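Local coordinates for mucus binding protein (Lactobacillus reuteri, PDB 3I57) that probably helps the bacterium adhere to host mucus as a repeat of a wall-anchored surface protein, and also binds immunoglobulins, at residues Lys3-Tyr8 with Gln19-Gly24; Pro82-Ala87 with Gly131-Gly136; Leu96-His101 with Gln114-Thr119. One frame throughout, in Å; residues are numbered along the deposited sequence.

Contact 1: Lys3-Tyr8 with Gln19-Gly24; sequences KVHVQY and QDDLDG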
loop_
_atom_site.group_PDB
_atom_site.type_symbol
_atom_site.label_atom_id
_atom_site.label_comp_id
_atom_site.label_asym_id
_atom_site.label_seq_id
_atom_site.Cartn_x
_atom_site.Cartn_y
_atom_site.Cartn_z
ATOM N N LYS A 3 -23.015 -19.349 -31.718
ATOM C CA LYS A 3 -21.764 -19.052 -31.013
ATOM C C LYS A 3 -22.050 -18.341 -29.727
ATOM O O LYS A 3 -22.953 -17.510 -29.646
ATOM C CB LYS A 3 -20.838 -18.163 -31.860
ATOM C CG LYS A 3 -20.290 -18.814 -33.109
ATOM C CD LYS A 3 -19.443 -17.793 -33.907
ATOM C CE LYS A 3 -18.288 -18.487 -34.631
ATOM N NZ LYS A 3 -17.396 -19.273 -33.702
ATOM N N VAL A 4 -21.244 -18.657 -28.723
ATOM C CA VAL A 4 -21.388 -18.091 -27.410
ATOM C C VAL A 4 -19.996 -17.594 -26.998
ATOM O O VAL A 4 -18.986 -18.226 -27.338
ATOM C CB VAL A 4 -21.851 -19.167 -26.390
ATOM C CG1 VAL A 4 -21.728 -18.615 -24.977
ATOM C CG2 VAL A 4 -23.265 -19.560 -26.658
ATOM N N HIS A 5 -19.941 -16.484 -26.279
ATOM C CA HIS A 5 -18.651 -15.948 -25.840
ATOM C C HIS A 5 -18.755 -15.647 -24.370
ATOM O O HIS A 5 -19.607 -14.886 -23.961
ATOM C CB HIS A 5 -18.349 -14.639 -26.605
ATOM C CG HIS A 5 -18.549 -14.758 -28.079
ATOM N ND1 HIS A 5 -17.642 -15.406 -28.898
ATOM C CD2 HIS A 5 -19.557 -14.347 -28.877
ATOM C CE1 HIS A 5 -18.083 -15.374 -30.144
ATOM N NE2 HIS A 5 -19.242 -14.735 -30.162
ATOM N N VAL A 6 -17.868 -16.213 -23.567
ATOM C CA VAL A 6 -17.928 -15.941 -22.137
ATOM C C VAL A 6 -16.741 -15.079 -21.778
ATOM O O VAL A 6 -15.602 -15.462 -22.010
ATOM C CB VAL A 6 -17.873 -17.236 -21.321
ATOM C CG1 VAL A 6 -17.967 -16.908 -19.836
ATOM C CG2 VAL A 6 -18.990 -18.173 -21.755
ATOM N N GLN A 7 -17.009 -13.904 -21.218
ATOM C CA GLN A 7 -15.953 -12.898 -21.085
ATOM C C GLN A 7 -15.629 -12.708 -19.618
ATOM O O GLN A 7 -16.495 -12.352 -18.839
ATOM C CB GLN A 7 -16.403 -11.569 -21.725
ATOM C CG GLN A 7 -16.655 -11.747 -23.244
ATOM C CD GLN A 7 -17.453 -10.611 -23.852
ATOM O OE1 GLN A 7 -17.107 -10.056 -24.920
ATOM N NE2 GLN A 7 -18.519 -10.254 -23.194
ATOM N N TYR A 8 -14.377 -12.939 -19.268
ATOM C CA TYR A 8 -13.901 -12.764 -17.891
ATOM C C TYR A 8 -13.341 -11.342 -17.721
ATOM O O TYR A 8 -12.425 -10.940 -18.445
ATOM C CB TYR A 8 -12.862 -13.845 -17.557
ATOM C CG TYR A 8 -13.492 -15.197 -17.465
ATOM C CD1 TYR A 8 -13.733 -15.934 -18.620
ATOM C CD2 TYR A 8 -13.942 -15.706 -16.251
ATOM C CE1 TYR A 8 -14.354 -17.149 -18.575
ATOM C CE2 TYR A 8 -14.575 -16.951 -16.185
ATOM C CZ TYR A 8 -14.783 -17.660 -17.369
ATOM O OH TYR A 8 -15.391 -18.890 -17.352
ATOM N N GLN A 19 -11.386 -14.371 -23.023
ATOM C CA GLN A 19 -12.693 -14.744 -23.591
ATOM C C GLN A 19 -12.660 -16.175 -24.061
ATOM O O GLN A 19 -11.705 -16.585 -24.748
ATOM C CB GLN A 19 -13.037 -13.861 -24.789
ATOM C CG GLN A 19 -14.382 -14.242 -25.460
ATOM C CD GLN A 19 -14.773 -13.224 -26.504
ATOM O OE1 GLN A 19 -14.881 -12.033 -26.198
ATOM N NE2 GLN A 19 -15.005 -13.686 -27.742
ATOM N N ASP A 20 -13.697 -16.928 -23.700
ATOM C CA ASP A 20 -13.814 -18.321 -24.115
ATOM C C ASP A 20 -14.952 -18.372 -25.106
ATOM O O ASP A 20 -16.061 -17.923 -24.781
ATOM C CB ASP A 20 -14.194 -19.227 -22.921
ATOM C CG ASP A 20 -13.088 -19.335 -21.858
ATOM O OD1 ASP A 20 -11.986 -18.820 -22.090
ATOM O OD2 ASP A 20 -13.329 -19.967 -20.804
ATOM N N ASP A 21 -14.680 -18.941 -26.284
ATOM C CA ASP A 21 -15.677 -19.146 -27.333
ATOM C C ASP A 21 -16.198 -20.578 -27.314
ATOM O O ASP A 21 -15.431 -21.524 -27.060
ATOM C CB ASP A 21 -15.065 -18.866 -28.703
ATOM C CG ASP A 21 -14.881 -17.402 -28.971
ATOM O OD1 ASP A 21 -15.264 -16.573 -28.122
ATOM O OD2 ASP A 21 -14.360 -17.079 -30.063
ATOM N N LEU A 22 -17.503 -20.740 -27.571
ATOM C CA LEU A 22 -18.126 -22.064 -27.710
ATOM C C LEU A 22 -19.044 -22.001 -28.920
ATOM O O LEU A 22 -19.605 -20.960 -29.195
ATOM C CB LEU A 22 -18.981 -22.401 -26.471
ATOM C CG LEU A 22 -18.502 -21.797 -25.150
ATOM C CD1 LEU A 22 -19.631 -21.717 -24.130
ATOM C CD2 LEU A 22 -17.381 -22.643 -24.613
ATOM N N ASP A 23 -19.182 -23.106 -29.649
ATOM C CA ASP A 23 -20.175 -23.216 -30.706
ATOM C C ASP A 23 -21.077 -24.385 -30.378
ATOM O O ASP A 23 -20.630 -25.358 -29.766
ATOM C CB ASP A 23 -19.500 -23.456 -32.066
ATOM C CG ASP A 23 -18.555 -22.317 -32.445
ATOM O OD1 ASP A 23 -18.674 -21.774 -33.550
ATOM O OD2 ASP A 23 -17.683 -21.988 -31.614
ATOM N N GLY A 24 -22.342 -24.301 -30.813
ATOM C CA GLY A 24 -23.260 -25.408 -30.600
ATOM C C GLY A 24 -24.486 -25.299 -31.488
ATOM O O GLY A 24 -24.611 -24.378 -32.312
HETATM O O HOH W 1 -15.940 -17.313 -32.049
#

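Contact 2: Pro82-Ala87 with Gly131-Gly136; sequences PNHSSA and GIVAWG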
loop_
_atom_site.group_PDB
_atom_site.type_symbol
_atom_site.label_atom_id
_atom_site.label_comp_id
_atom_site.label_asym_id
_atom_site.label_seq_id
_atom_site.Cartn_x
_atom_site.Cartn_y
_atom_site.Cartn_z
ATOM N N PRO A 82 1.878 -3.245 9.571
ATOM C CA PRO A 82 2.887 -2.314 9.097
ATOM C C PRO A 82 4.153 -2.986 8.544
ATOM O O PRO A 82 4.929 -2.335 7.878
ATOM C CB PRO A 82 3.225 -1.500 10.358
ATOM C CG PRO A 82 1.900 -1.487 11.135
ATOM C CD PRO A 82 1.477 -2.961 10.962
ATOM N N ASN A 83 4.379 -4.263 8.827
ATOM C CA ASN A 83 5.611 -4.893 8.376
ATOM C C ASN A 83 5.443 -5.525 7.016
ATOM O O ASN A 83 6.371 -6.127 6.494
ATOM C CB ASN A 83 6.097 -5.957 9.361
ATOM C CG ASN A 83 6.163 -5.437 10.776
ATOM O OD1 ASN A 83 5.435 -5.912 11.658
ATOM N ND2 ASN A 83 6.990 -4.425 10.996
ATOM N N HIS A 84 4.263 -5.403 6.445
ATOM C CA HIS A 84 4.001 -6.131 5.204
ATOM C C HIS A 84 4.675 -5.445 4.017
ATOM O O HIS A 84 4.757 -4.215 3.969
ATOM C CB HIS A 84 2.501 -6.288 4.982
ATOM C CG HIS A 84 2.153 -7.336 3.967
ATOM N ND1 HIS A 84 1.569 -8.540 4.302
ATOM C CD2 HIS A 84 2.311 -7.354 2.626
ATOM C CE1 HIS A 84 1.372 -9.255 3.203
ATOM N NE2 HIS A 84 1.809 -8.555 2.172
ATOM N N SER A 85 5.177 -6.235 3.073
ATOM C CA SER A 85 5.795 -5.658 1.882
ATOM C C SER A 85 4.710 -5.283 0.868
ATOM O O SER A 85 3.560 -5.723 0.981
ATOM C CB SER A 85 6.804 -6.619 1.248
ATOM O OG SER A 85 6.161 -7.816 0.844
ATOM N N SER A 86 5.084 -4.439 -0.080
ATOM C CA SER A 86 4.207 -4.007 -1.156
ATOM C C SER A 86 4.956 -3.998 -2.479
ATOM O O SER A 86 6.118 -3.583 -2.572
ATOM C CB SER A 86 3.673 -2.604 -0.859
ATOM O OG SER A 86 2.868 -2.121 -1.931
ATOM N N ALA A 87 4.266 -4.448 -3.512
ATOM C CA ALA A 87 4.865 -4.617 -4.809
ATOM C C ALA A 87 5.354 -3.293 -5.410
ATOM O O ALA A 87 6.211 -3.299 -6.295
ATOM C CB ALA A 87 3.857 -5.321 -5.749
ATOM N N GLY A 131 -0.638 -7.043 -5.736
ATOM C CA GLY A 131 0.438 -7.116 -4.731
ATOM C C GLY A 131 0.783 -5.810 -4.026
ATOM O O GLY A 131 1.690 -5.758 -3.185
ATOM N N ILE A 132 0.034 -4.767 -4.327
ATOM C CA ILE A 132 0.272 -3.431 -3.778
ATOM C C ILE A 132 -0.550 -3.196 -2.520
ATOM O O ILE A 132 -1.760 -3.497 -2.470
ATOM C CB ILE A 132 -0.066 -2.339 -4.809
ATOM C CG1 ILE A 132 0.721 -2.576 -6.107
ATOM C CG2 ILE A 132 0.141 -0.895 -4.225
ATOM C CD1 ILE A 132 0.294 -1.635 -7.291
ATOM N N VAL A 133 0.108 -2.658 -1.487
ATOM C CA VAL A 133 -0.615 -2.279 -0.288
ATOM C C VAL A 133 -1.017 -0.815 -0.396
ATOM O O VAL A 133 -0.171 0.042 -0.656
ATOM C CB VAL A 133 0.287 -2.407 0.957
ATOM C CG1 VAL A 133 -0.456 -1.928 2.200
ATOM C CG2 VAL A 133 0.712 -3.878 1.160
ATOM N N ALA A 134 -2.302 -0.532 -0.195
ATOM C CA ALA A 134 -2.771 0.823 0.035
ATOM C C ALA A 134 -2.589 1.126 1.505
ATOM O O ALA A 134 -3.336 0.618 2.347
ATOM C CB ALA A 134 -4.246 0.947 -0.353
ATOM N N TRP A 135 -1.604 1.969 1.818
ATOM C CA TRP A 135 -1.293 2.257 3.219
ATOM C C TRP A 135 -2.246 3.288 3.793
ATOM O O TRP A 135 -2.547 4.267 3.133
ATOM C CB TRP A 135 0.154 2.753 3.357
ATOM C CG TRP A 135 1.141 1.666 3.005
ATOM C CD1 TRP A 135 1.922 1.577 1.872
ATOM C CD2 TRP A 135 1.420 0.489 3.777
ATOM N NE1 TRP A 135 2.660 0.428 1.908
ATOM C CE2 TRP A 135 2.369 -0.265 3.057
ATOM C CE3 TRP A 135 0.953 -0.000 5.008
ATOM C CZ2 TRP A 135 2.888 -1.465 3.538
ATOM C CZ3 TRP A 135 1.455 -1.193 5.480
ATOM C CH2 TRP A 135 2.407 -1.922 4.739
ATOM N N GLY A 136 -2.690 3.060 5.030
ATOM C CA GLY A 136 -3.564 3.992 5.718
ATOM C C GLY A 136 -2.807 5.103 6.438
ATOM O O GLY A 136 -1.616 5.356 6.179
#

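Contact 3: Leu96-His101 with Gln114-Thr119; sequences LTETVH and QTAQVT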
loop_
_atom_site.group_PDB
_atom_site.type_symbol
_atom_site.label_atom_id
_atom_site.label_comp_id
_atom_site.label_asym_id
_atom_site.label_seq_id
_atom_site.Cartn_x
_atom_site.Cartn_y
_atom_site.Cartn_z
ATOM N N LEU A 96 12.513 8.722 11.428
ATOM C CA LEU A 96 13.050 10.071 11.315
ATOM C C LEU A 96 14.189 10.264 12.320
ATOM O O LEU A 96 14.208 9.627 13.375
ATOM C CB LEU A 96 11.981 11.121 11.606
ATOM C CG LEU A 96 10.689 11.084 10.793
ATOM C CD1 LEU A 96 9.853 12.325 11.142
ATOM C CD2 LEU A 96 11.029 11.091 9.314
ATOM N N THR A 97 15.104 11.175 11.998
ATOM C CA THR A 97 16.278 11.387 12.827
ATOM C C THR A 97 16.357 12.836 13.302
ATOM O O THR A 97 16.222 13.780 12.512
ATOM C CB THR A 97 17.579 11.050 12.045
ATOM O OG1 THR A 97 17.568 9.673 11.683
ATOM C CG2 THR A 97 18.833 11.332 12.883
ATOM N N GLU A 98 16.561 13.009 14.607
ATOM C CA GLU A 98 16.785 14.334 15.154
ATOM C C GLU A 98 18.306 14.525 15.236
ATOM O O GLU A 98 19.009 13.616 15.668
ATOM C CB GLU A 98 16.157 14.443 16.545
ATOM C CG GLU A 98 16.785 15.580 17.356
ATOM C CD GLU A 98 16.232 15.651 18.772
ATOM O OE1 GLU A 98 16.261 14.597 19.443
ATOM O OE2 GLU A 98 15.806 16.763 19.187
ATOM N N THR A 99 18.813 15.688 14.804
ATOM C CA THR A 99 20.255 15.971 14.852
ATOM C C THR A 99 20.473 17.243 15.645
ATOM O O THR A 99 19.861 18.279 15.340
ATOM C CB THR A 99 20.829 16.211 13.438
ATOM O OG1 THR A 99 20.604 15.046 12.657
ATOM C CG2 THR A 99 22.335 16.463 13.494
ATOM N N VAL A 100 21.333 17.154 16.654
ATOM C CA VAL A 100 21.716 18.311 17.448
ATOM C C VAL A 100 23.192 18.610 17.261
ATOM O O VAL A 100 24.055 17.754 17.509
ATOM C CB VAL A 100 21.449 18.091 18.928
ATOM C CG1 VAL A 100 21.845 19.368 19.733
ATOM C CG2 VAL A 100 19.976 17.682 19.158
ATOM N N HIS A 101 23.458 19.816 16.786
ATOM C CA HIS A 101 24.801 20.332 16.643
ATOM C C HIS A 101 25.199 21.082 17.910
ATOM O O HIS A 101 24.345 21.623 18.633
ATOM C CB HIS A 101 24.878 21.313 15.455
ATOM C CG HIS A 101 24.471 20.730 14.141
ATOM N ND1 HIS A 101 25.045 19.589 13.617
ATOM C CD2 HIS A 101 23.580 21.162 13.217
ATOM C CE1 HIS A 101 24.520 19.343 12.426
ATOM N NE2 HIS A 101 23.612 20.272 12.172
ATOM N N GLN A 114 24.886 14.852 18.309
ATOM C CA GLN A 114 24.162 13.690 18.819
ATOM C C GLN A 114 22.893 13.560 18.006
ATOM O O GLN A 114 22.357 14.555 17.525
ATOM C CB GLN A 114 23.793 13.884 20.284
ATOM C CG GLN A 114 24.961 13.684 21.203
ATOM C CD GLN A 114 24.564 13.790 22.653
ATOM O OE1 GLN A 114 25.027 14.685 23.359
ATOM N NE2 GLN A 114 23.702 12.884 23.110
ATOM N N THR A 115 22.438 12.329 17.837
ATOM C CA THR A 115 21.229 12.069 17.073
ATOM C C THR A 115 20.314 11.163 17.832
ATOM O O THR A 115 20.737 10.484 18.761
ATOM C CB THR A 115 21.526 11.408 15.722
ATOM O OG1 THR A 115 22.262 10.182 15.902
ATOM C CG2 THR A 115 22.312 12.389 14.838
ATOM N N ALA A 116 19.050 11.156 17.430
ATOM C CA ALA A 116 18.073 10.235 17.983
ATOM C C ALA A 116 17.055 9.959 16.903
ATOM O O ALA A 116 16.920 10.739 15.952
ATOM C CB ALA A 116 17.402 10.837 19.176
ATOM N N GLN A 117 16.311 8.869 17.061
ATOM C CA GLN A 117 15.408 8.434 16.019
ATOM C C GLN A 117 14.030 8.118 16.564
ATOM O O GLN A 117 13.887 7.714 17.721
ATOM C CB GLN A 117 15.986 7.229 15.286
ATOM C CG GLN A 117 17.208 7.565 14.416
ATOM C CD GLN A 117 17.521 6.459 13.443
ATOM O OE1 GLN A 117 17.379 5.280 13.762
ATOM N NE2 GLN A 117 17.958 6.830 12.251
ATOM N N VAL A 118 13.008 8.362 15.739
ATOM C CA VAL A 118 11.664 7.920 16.027
ATOM C C VAL A 118 11.145 7.166 14.801
ATOM O O VAL A 118 11.598 7.370 13.654
ATOM C CB VAL A 118 10.657 9.077 16.371
ATOM C CG1 VAL A 118 11.076 9.836 17.677
ATOM C CG2 VAL A 118 10.519 10.042 15.198
ATOM N N THR A 119 10.236 6.235 15.064
ATOM C CA THR A 119 9.661 5.413 14.003
ATOM C C THR A 119 8.153 5.490 14.041
ATOM O O THR A 119 7.552 5.407 15.120
ATOM C CB THR A 119 10.113 3.937 14.195
ATOM O OG1 THR A 119 11.531 3.872 13.984
ATOM C CG2 THR A 119 9.401 3.019 13.217
#

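Contact 1: Lys3-Tyr8 with Gln19-Gly24
Residues Lys3-Tyr8 and Gln19-Gly24 run antiparallel, their short axes 4.7 Å apart at closest approach and 164° apart in direction. Val4 pairs with Leu22 and Val6 with Asp20 as hydrogen-bonded pairs, each closed by two N-H to O=C bonds lying in the carbonyl planes; Lys3-Asp23, His5-Asp21 and Gln7-Gln19 are the non-hydrogen-bonded pairs between and beyond them, and their side chains share one face.

Along the Lys3 side chain, CB passes Leu22 O loosely, at van der Waals distance, with CG anti to its own carbonyl carbon. CG lies 3.4 Å from Asp23 OD1, CD stays alongside, and bends at chi3 and chi4 bring CE back beside the same oxygen. NZ then closes a salt bridge of 2.8 Å with Asp23 OD1, on the syn lone pair. A water accepts from NZ and donates to Asp21 OD2, linking the two aspartates through the lysine.

Asp21 OD1 is gripped twice. His5 ND1 donates to it over 2.8 Å, almost straight at 178° and in the imidazole plane, yet it arrives from above the carboxylate, whose plane is turned 70° from the ring. Gln19 NE2 takes the syn lone pair of Asp21 OD1 at 2.9 Å. Because His5 NE2 is bonded to Asp66, the ring sits between two carboxylates, which would favour its protonated form.

On the other face Val4 CG1 meets Leu22 CD1 at 3.8 Å, while Asp20 turns to Arg18 and Tyr32. The side chain of Lys3 lies about 6 Å from the bound calcium ion. The alternating pairs are those of an antiparallel hairpin; with strand 2-10 also parallel to strand 67-80, this is consistent with the N-terminal hairpin of the beta-grasp fold of this mucin-binding domain.

Contact 2: Pro82-Ala87 with Gly131-Gly136
The backbones run roughly against each other, with end-to-end directions 140° apart, but they approach closely near one end: the CA atoms of Ser86 and Ile132 are 4.8 Å apart, whereas those of Pro82 and Trp135 are 8.5 Å apart. Two hydrogen bonds hold the close end. Ala87 N donates to Gly131 O at 2.9 Å from above the carbonyl plane, 50° out of it, so the bond does not follow a lone pair. Ser86 OG, anti to its backbone N, reaches across the gap and accepts from Val133 N over 2.8 Å at 170°. The same hydroxyl is bonded to Asp88, which ties this side chain to the chain ahead as well.

Gly131, at a positive phi, brings its backbone close to the linker: Ala87 CB rests 3.4 Å from Gly131 O and borders Ile132 CG1. The residues 82-87 belong to the linker between strand 67-80 of the mucin-binding domain and strand 93-104 of the Muc B2-like domain, and here that linker lies against the short strand 133-135, itself paired with strand 112-127.

Val133 wedges between the linker and the indole. Its CG2 branch lies 3.4 Å from Ser85 O and also approaches Ser86 CB and His84 CD2, while its CG1 branch sits over the centre of one Trp135 face, 3.3 Å above the plane, a CH-pi arrangement within the strand. The Trp135 ring extends beneath the linker with its six-membered end forward: CZ2 and CH2 meet His84 O at the ring edge, in plane, CZ2 at 3.4 Å, and CZ3 reaches Pro82 CA. Trp135 NE1 makes a weak hydrogen bond to Thr90.

Contact 3: Leu96-His101 with Gln114-Thr119
Backbone hydrogen bonds dominate the pairing of Leu96-His101 with Gln114-Thr119, whose short axes approach to 4.5 Å at 158°. Leu96-Val118, Glu98-Ala116 and Val100-Gln114 are hydrogen-bonded pairs, each held by two bonds. The shortest, from Glu98 N to Ala116 O, is 2.7 Å; that from Val100 N to Gln114 O is the straightest (172°) and runs nearly along the C=O axis. CA-H...O contacts accompany the non-hydrogen-bonded pairs, the closest being Thr115 CA to Glu98 O at 3.0 Å.

This is the antiparallel pairing of strands 93-104 and 112-127 in the Muc B2-like domain, consistent with a ubiquitin-like beta-grasp fold; strand 93-104 also pairs in parallel with strand 176-183.

One side-chain hydrogen bond crosses the face carrying Thr97, Thr99, Thr115 and Gln117. Gln117 and Thr97 lie side by side, and Gln117 NE2 donates to Thr97 OG1 at 2.9 Å, with the hydroxyl close to the amide plane. Thr97 OG1 is anti to its carbonyl carbon (chi1 -62°), which turns CG2 toward Thr115 CB.

Apolar contact lies on the other face. Leu96 CB meets Val118 CG2 at 4.0 Å, that methyl occupying the crowded position between its own backbone N and carbonyl carbon. Tyr145 packs against Leu96, Glu98 and Val118, and Val163 against Glu98 and Val100.

Contact 1 is complete before the chain reaches contact 2, whose two halves enclose both strands of contact 3 in sequence. The centres of contacts 1 and 2 are about 37 Å apart, those of 2 and 3 about 26 Å, and those of 1 and 3 about 63 Å, with contacts 1 and 3 on opposite sides of the chain's centre. All three reach one mixed sheet, in which strand 67-80 pairs with strand 112-127 and so connects the mucin-binding and Muc B2-like parts. Contact 2 sits about 4 Å from the centre of the chain, beside that junction. The repeat is an elongated rod with an antiparallel strand pair in each domain and a linker contact between.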